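Local structure of Abbfa_003403 (4ZXH) at residues 38-52 / 386-400. The protein is a four-domain nonribosomal peptide synthetase that probably activates amino acids, loads them on its phosphopantetheine arm, condenses them and releases the product. Residues are numbered along the deposited sequence; the frame is centred on the assembly and turned at random.
Sequences AYNMVVAFDVKVNQS and DLTLGSFPVRQQEGQ. With K (potassium ion), chain D; PNS (4'-phosphopantetheine), chain B.
With CG turned anti to the carbonyl carbon (chi1 -72°) and the chain extended beyond it, Q400 lies over one face of Y39. Q400 CG sits 3.9 Å from the ring centroid in a CH-pi contact, and the amide runs nearly parallel to the ring, 13° apart, while Q400 NE2 donates to A38 O at 3.0 Å. A glutamine suits this place because its aliphatic part packs on the aromatic face as its amide serves the backbone. Q396, bent at chi2 (97°), brings OE1 back to V42 N, met in the carbonyl plane, on a lone pair, at 3.0 Å, standing in for a strand's carbonyl where regular pairing has ended. Small A44 fits against V394 and F392. Farther along, L389 CD1 stands over the centre of the F45 ring, 4.0 Å from its centroid, and L389 CD2 meets V47 CG2 at 3.7 Å; L389 also touches the bound phospholipid. G390-D46 and T388-K48 are antiparallel hydrogen-bonded pairs; glycine suits 390, where a CB would crowd D46 CB. S391 OG joins four backbone carbonyls around potassium. Strands 40-49 and 387-391 thus adjoin in the mixed sheet of the condensation domain, with Y39 and Q400 lining its phosphopantetheine pocket.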
# COMPACT_ATOMS: atom_id res chain seq x y z
N ALA A 38 -7.45 -12.52 15.34
CA ALA A 38 -7.38 -13.56 14.34
C ALA A 38 -6.77 -14.86 14.88
O ALA A 38 -6.88 -15.90 14.23
CB ALA A 38 -6.62 -13.07 13.12
N TYR A 39 -6.12 -14.81 16.04
CA TYR A 39 -5.51 -16.01 16.62
C TYR A 39 -6.16 -16.46 17.95
O TYR A 39 -5.56 -17.18 18.74
CB TYR A 39 -4.00 -15.78 16.81
CG TYR A 39 -3.29 -15.66 15.50
CD1 TYR A 39 -2.95 -16.80 14.77
CD2 TYR A 39 -2.98 -14.42 14.95
CE1 TYR A 39 -2.31 -16.71 13.54
CE2 TYR A 39 -2.35 -14.31 13.72
CZ TYR A 39 -2.02 -15.47 13.02
OH TYR A 39 -1.38 -15.38 11.80
N ASN A 40 -7.40 -16.02 18.17
CA ASN A 40 -8.23 -16.50 19.26
C ASN A 40 -8.91 -17.82 18.93
O ASN A 40 -10.01 -17.81 18.39
CB ASN A 40 -9.33 -15.48 19.58
CG ASN A 40 -8.81 -14.22 20.20
OD1 ASN A 40 -7.63 -13.89 20.10
ND2 ASN A 40 -9.69 -13.48 20.85
N MET A 41 -8.26 -18.95 19.23
CA MET A 41 -8.92 -20.24 19.03
C MET A 41 -10.15 -20.37 19.96
O MET A 41 -10.11 -19.99 21.15
CB MET A 41 -7.96 -21.39 19.29
CG MET A 41 -6.54 -21.16 18.84
SD MET A 41 -5.53 -22.62 18.98
CE MET A 41 -6.39 -23.68 17.84
N VAL A 42 -11.22 -20.90 19.41
CA VAL A 42 -12.48 -21.00 20.13
C VAL A 42 -13.14 -22.33 19.87
O VAL A 42 -13.44 -22.67 18.72
CB VAL A 42 -13.49 -19.90 19.72
CG1 VAL A 42 -14.82 -20.11 20.47
CG2 VAL A 42 -12.94 -18.52 19.97
N VAL A 43 -13.37 -23.08 20.94
CA VAL A 43 -14.25 -24.24 20.89
C VAL A 43 -15.44 -23.94 21.81
O VAL A 43 -15.24 -23.47 22.94
CB VAL A 43 -13.50 -25.54 21.30
CG1 VAL A 43 -12.81 -25.38 22.63
CG2 VAL A 43 -14.46 -26.69 21.38
N ALA A 44 -16.66 -24.19 21.33
CA ALA A 44 -17.88 -23.84 22.09
C ALA A 44 -18.92 -24.96 22.13
O ALA A 44 -19.03 -25.78 21.20
CB ALA A 44 -18.51 -22.59 21.51
N PHE A 45 -19.72 -24.98 23.19
CA PHE A 45 -20.66 -26.07 23.37
C PHE A 45 -21.98 -25.62 23.94
O PHE A 45 -22.05 -24.68 24.73
CB PHE A 45 -20.08 -27.16 24.28
CG PHE A 45 -18.84 -27.82 23.73
CD1 PHE A 45 -18.91 -28.70 22.67
CD2 PHE A 45 -17.60 -27.56 24.29
CE1 PHE A 45 -17.77 -29.32 22.16
CE2 PHE A 45 -16.45 -28.18 23.80
CZ PHE A 45 -16.55 -29.07 22.73
N ASP A 46 -23.03 -26.29 23.49
CA ASP A 46 -24.31 -26.22 24.15
C ASP A 46 -24.17 -27.16 25.34
O ASP A 46 -23.73 -28.29 25.17
CB ASP A 46 -25.42 -26.65 23.18
CG ASP A 46 -26.80 -26.35 23.70
OD1 ASP A 46 -27.05 -26.59 24.90
OD2 ASP A 46 -27.62 -25.83 22.92
N VAL A 47 -24.48 -26.69 26.55
CA VAL A 47 -24.34 -27.54 27.73
C VAL A 47 -25.63 -27.62 28.53
O VAL A 47 -26.06 -26.62 29.08
CB VAL A 47 -23.21 -27.07 28.66
CG1 VAL A 47 -23.06 -28.06 29.82
CG2 VAL A 47 -21.90 -26.96 27.91
N LYS A 48 -26.23 -28.80 28.58
CA LYS A 48 -27.43 -29.03 29.39
C LYS A 48 -27.04 -29.86 30.60
O LYS A 48 -26.34 -30.86 30.47
CB LYS A 48 -28.53 -29.73 28.58
CG LYS A 48 -29.20 -28.86 27.55
CD LYS A 48 -30.23 -29.62 26.74
CE LYS A 48 -30.84 -28.78 25.63
NZ LYS A 48 -29.82 -28.20 24.69
N VAL A 49 -27.46 -29.43 31.79
CA VAL A 49 -26.97 -30.05 33.02
C VAL A 49 -28.09 -30.68 33.83
O VAL A 49 -29.27 -30.40 33.63
CB VAL A 49 -26.20 -29.04 33.91
CG1 VAL A 49 -25.01 -28.43 33.15
CG2 VAL A 49 -27.11 -27.94 34.41
N ASN A 50 -27.68 -31.57 34.73
CA ASN A 50 -28.53 -32.14 35.77
C ASN A 50 -28.08 -31.56 37.12
O ASN A 50 -26.97 -31.04 37.21
CB ASN A 50 -28.46 -33.67 35.76
CG ASN A 50 -29.07 -34.29 34.51
OD1 ASN A 50 -30.04 -33.77 33.96
ND2 ASN A 50 -28.51 -35.43 34.08
N GLN A 51 -28.90 -31.67 38.16
CA GLN A 51 -28.53 -31.05 39.44
C GLN A 51 -27.34 -31.73 40.12
O GLN A 51 -26.70 -31.14 41.00
CB GLN A 51 -29.73 -31.04 40.40
CG GLN A 51 -29.81 -29.75 41.26
CD GLN A 51 -29.96 -28.47 40.43
OE1 GLN A 51 -29.23 -27.49 40.62
NE2 GLN A 51 -30.93 -28.46 39.52
N SER A 52 -27.01 -32.96 39.69
CA SER A 52 -25.95 -33.73 40.34
C SER A 52 -24.54 -33.23 39.98
O SER A 52 -23.54 -33.71 40.52
CB SER A 52 -26.09 -35.23 40.02
OG SER A 52 -26.05 -35.51 38.62
N ASP A 386 -23.86 -36.27 34.47
CA ASP A 386 -24.20 -34.96 35.03
C ASP A 386 -24.57 -33.90 34.00
O ASP A 386 -25.19 -32.91 34.35
CB ASP A 386 -23.04 -34.43 35.88
CG ASP A 386 -22.79 -35.26 37.14
OD1 ASP A 386 -23.76 -35.85 37.69
OD2 ASP A 386 -21.62 -35.32 37.57
N LEU A 387 -24.18 -34.09 32.73
CA LEU A 387 -24.42 -33.10 31.69
C LEU A 387 -24.43 -33.65 30.28
O LEU A 387 -24.18 -34.83 30.05
CB LEU A 387 -23.38 -31.97 31.76
CG LEU A 387 -21.88 -32.27 31.88
CD1 LEU A 387 -21.38 -32.97 30.70
CD2 LEU A 387 -21.16 -30.94 31.96
N THR A 388 -24.68 -32.75 29.33
CA THR A 388 -24.80 -33.13 27.93
C THR A 388 -24.21 -32.04 27.06
O THR A 388 -24.56 -30.87 27.23
CB THR A 388 -26.28 -33.36 27.54
OG1 THR A 388 -26.81 -34.46 28.31
CG2 THR A 388 -26.41 -33.63 26.06
N LEU A 389 -23.30 -32.41 26.15
CA LEU A 389 -22.69 -31.44 25.22
C LEU A 389 -23.33 -31.51 23.84
O LEU A 389 -23.54 -32.59 23.31
CB LEU A 389 -21.18 -31.68 25.05
CG LEU A 389 -20.14 -31.49 26.17
CD1 LEU A 389 -18.77 -31.49 25.55
CD2 LEU A 389 -20.35 -30.21 26.94
N GLY A 390 -23.63 -30.35 23.27
CA GLY A 390 -24.18 -30.28 21.92
C GLY A 390 -23.37 -29.29 21.11
O GLY A 390 -22.51 -28.61 21.67
N SER A 391 -23.62 -29.21 19.80
CA SER A 391 -22.89 -28.28 18.94
C SER A 391 -23.24 -26.85 19.26
O SER A 391 -24.33 -26.58 19.73
CB SER A 391 -23.20 -28.53 17.46
OG SER A 391 -22.66 -29.76 17.02
N PHE A 392 -22.29 -25.94 19.03
CA PHE A 392 -22.59 -24.51 18.97
C PHE A 392 -21.55 -23.82 18.06
O PHE A 392 -20.48 -23.43 18.50
CB PHE A 392 -22.60 -23.88 20.37
CG PHE A 392 -23.12 -22.47 20.39
CD1 PHE A 392 -24.47 -22.21 20.58
CD2 PHE A 392 -22.26 -21.39 20.20
CE1 PHE A 392 -24.94 -20.93 20.60
CE2 PHE A 392 -22.73 -20.09 20.20
CZ PHE A 392 -24.06 -19.85 20.40
N PRO A 393 -21.87 -23.68 16.76
CA PRO A 393 -20.87 -23.10 15.85
C PRO A 393 -20.58 -21.64 16.10
O PRO A 393 -21.46 -20.83 16.39
CB PRO A 393 -21.51 -23.29 14.47
CG PRO A 393 -22.54 -24.39 14.67
CD PRO A 393 -23.06 -24.18 16.05
N VAL A 394 -19.31 -21.30 15.99
CA VAL A 394 -18.84 -19.95 16.23
C VAL A 394 -17.80 -19.57 15.18
O VAL A 394 -16.78 -20.25 15.03
CB VAL A 394 -18.21 -19.84 17.65
CG1 VAL A 394 -17.43 -18.58 17.77
CG2 VAL A 394 -19.29 -19.85 18.69
N ARG A 395 -18.04 -18.50 14.43
CA ARG A 395 -16.98 -17.93 13.61
C ARG A 395 -15.73 -17.69 14.48
O ARG A 395 -15.83 -17.13 15.56
CB ARG A 395 -17.43 -16.64 12.95
CG ARG A 395 -18.42 -16.81 11.80
CD ARG A 395 -19.03 -15.45 11.38
NE ARG A 395 -18.02 -14.45 11.03
CZ ARG A 395 -18.28 -13.17 10.73
NH1 ARG A 395 -19.53 -12.71 10.75
NH2 ARG A 395 -17.29 -12.36 10.42
N GLN A 396 -14.57 -18.16 14.04
CA GLN A 396 -13.36 -17.97 14.84
C GLN A 396 -12.08 -18.00 13.99
O GLN A 396 -12.08 -18.47 12.84
CB GLN A 396 -13.30 -19.02 15.96
CG GLN A 396 -13.34 -20.45 15.50
CD GLN A 396 -11.95 -21.03 15.42
OE1 GLN A 396 -11.21 -21.04 16.41
NE2 GLN A 396 -11.56 -21.47 14.22
N GLN A 397 -10.99 -17.51 14.57
CA GLN A 397 -9.74 -17.23 13.86
C GLN A 397 -9.96 -16.62 12.46
O GLN A 397 -9.63 -17.23 11.44
CB GLN A 397 -8.87 -18.49 13.70
CG GLN A 397 -8.90 -19.49 14.85
CD GLN A 397 -7.66 -20.36 14.99
OE1 GLN A 397 -6.75 -20.33 14.18
NE2 GLN A 397 -7.70 -21.25 15.96
N GLU A 398 -10.50 -15.42 12.41
CA GLU A 398 -10.70 -14.79 11.12
C GLU A 398 -9.70 -13.66 10.89
O GLU A 398 -9.40 -12.88 11.80
CB GLU A 398 -12.14 -14.27 11.00
CG GLU A 398 -13.13 -15.39 11.00
CD GLU A 398 -14.57 -14.92 11.03
OE1 GLU A 398 -14.84 -13.88 11.68
OE2 GLU A 398 -15.44 -15.61 10.45
N GLY A 399 -9.17 -13.60 9.67
CA GLY A 399 -8.31 -12.51 9.25
C GLY A 399 -6.82 -12.74 9.43
O GLY A 399 -6.05 -11.78 9.59
N GLN A 400 -6.40 -13.99 9.42
CA GLN A 400 -4.98 -14.28 9.52
C GLN A 400 -4.29 -13.94 8.22
O GLN A 400 -3.22 -13.33 8.22
CB GLN A 400 -4.74 -15.75 9.85
CG GLN A 400 -5.10 -16.09 11.28
CD GLN A 400 -5.05 -17.57 11.52
OE1 GLN A 400 -4.72 -18.34 10.60
NE2 GLN A 400 -5.35 -17.99 12.75
K K D . -20.49 -28.84 15.26
O23 PNS B . 8.62 -9.40 9.57
P24 PNS B . 9.33 -10.21 10.62
O25 PNS B . 10.80 -10.50 10.42
O27 PNS B . 8.55 -11.61 10.67
C28 PNS B . 7.14 -11.65 10.89
C29 PNS B . 6.69 -13.10 10.95
C30 PNS B . 7.50 -13.74 12.08
C31 PNS B . 6.98 -13.77 9.61
C32 PNS B . 5.18 -13.15 11.22
O33 PNS B . 4.56 -12.19 10.34
C34 PNS B . 4.64 -14.55 11.00
O35 PNS B . 5.02 -15.51 11.68
N36 PNS B . 3.72 -14.73 10.06
C37 PNS B . 3.15 -16.04 9.78
C38 PNS B . 1.64 -15.94 10.01
C39 PNS B . 1.12 -17.25 10.51
O40 PNS B . 1.78 -17.94 11.28
N41 PNS B . -0.08 -17.57 10.04
C42 PNS B . -0.86 -18.75 10.32
C43 PNS B . -1.92 -18.68 9.24
S44 PNS B . -1.40 -19.75 7.89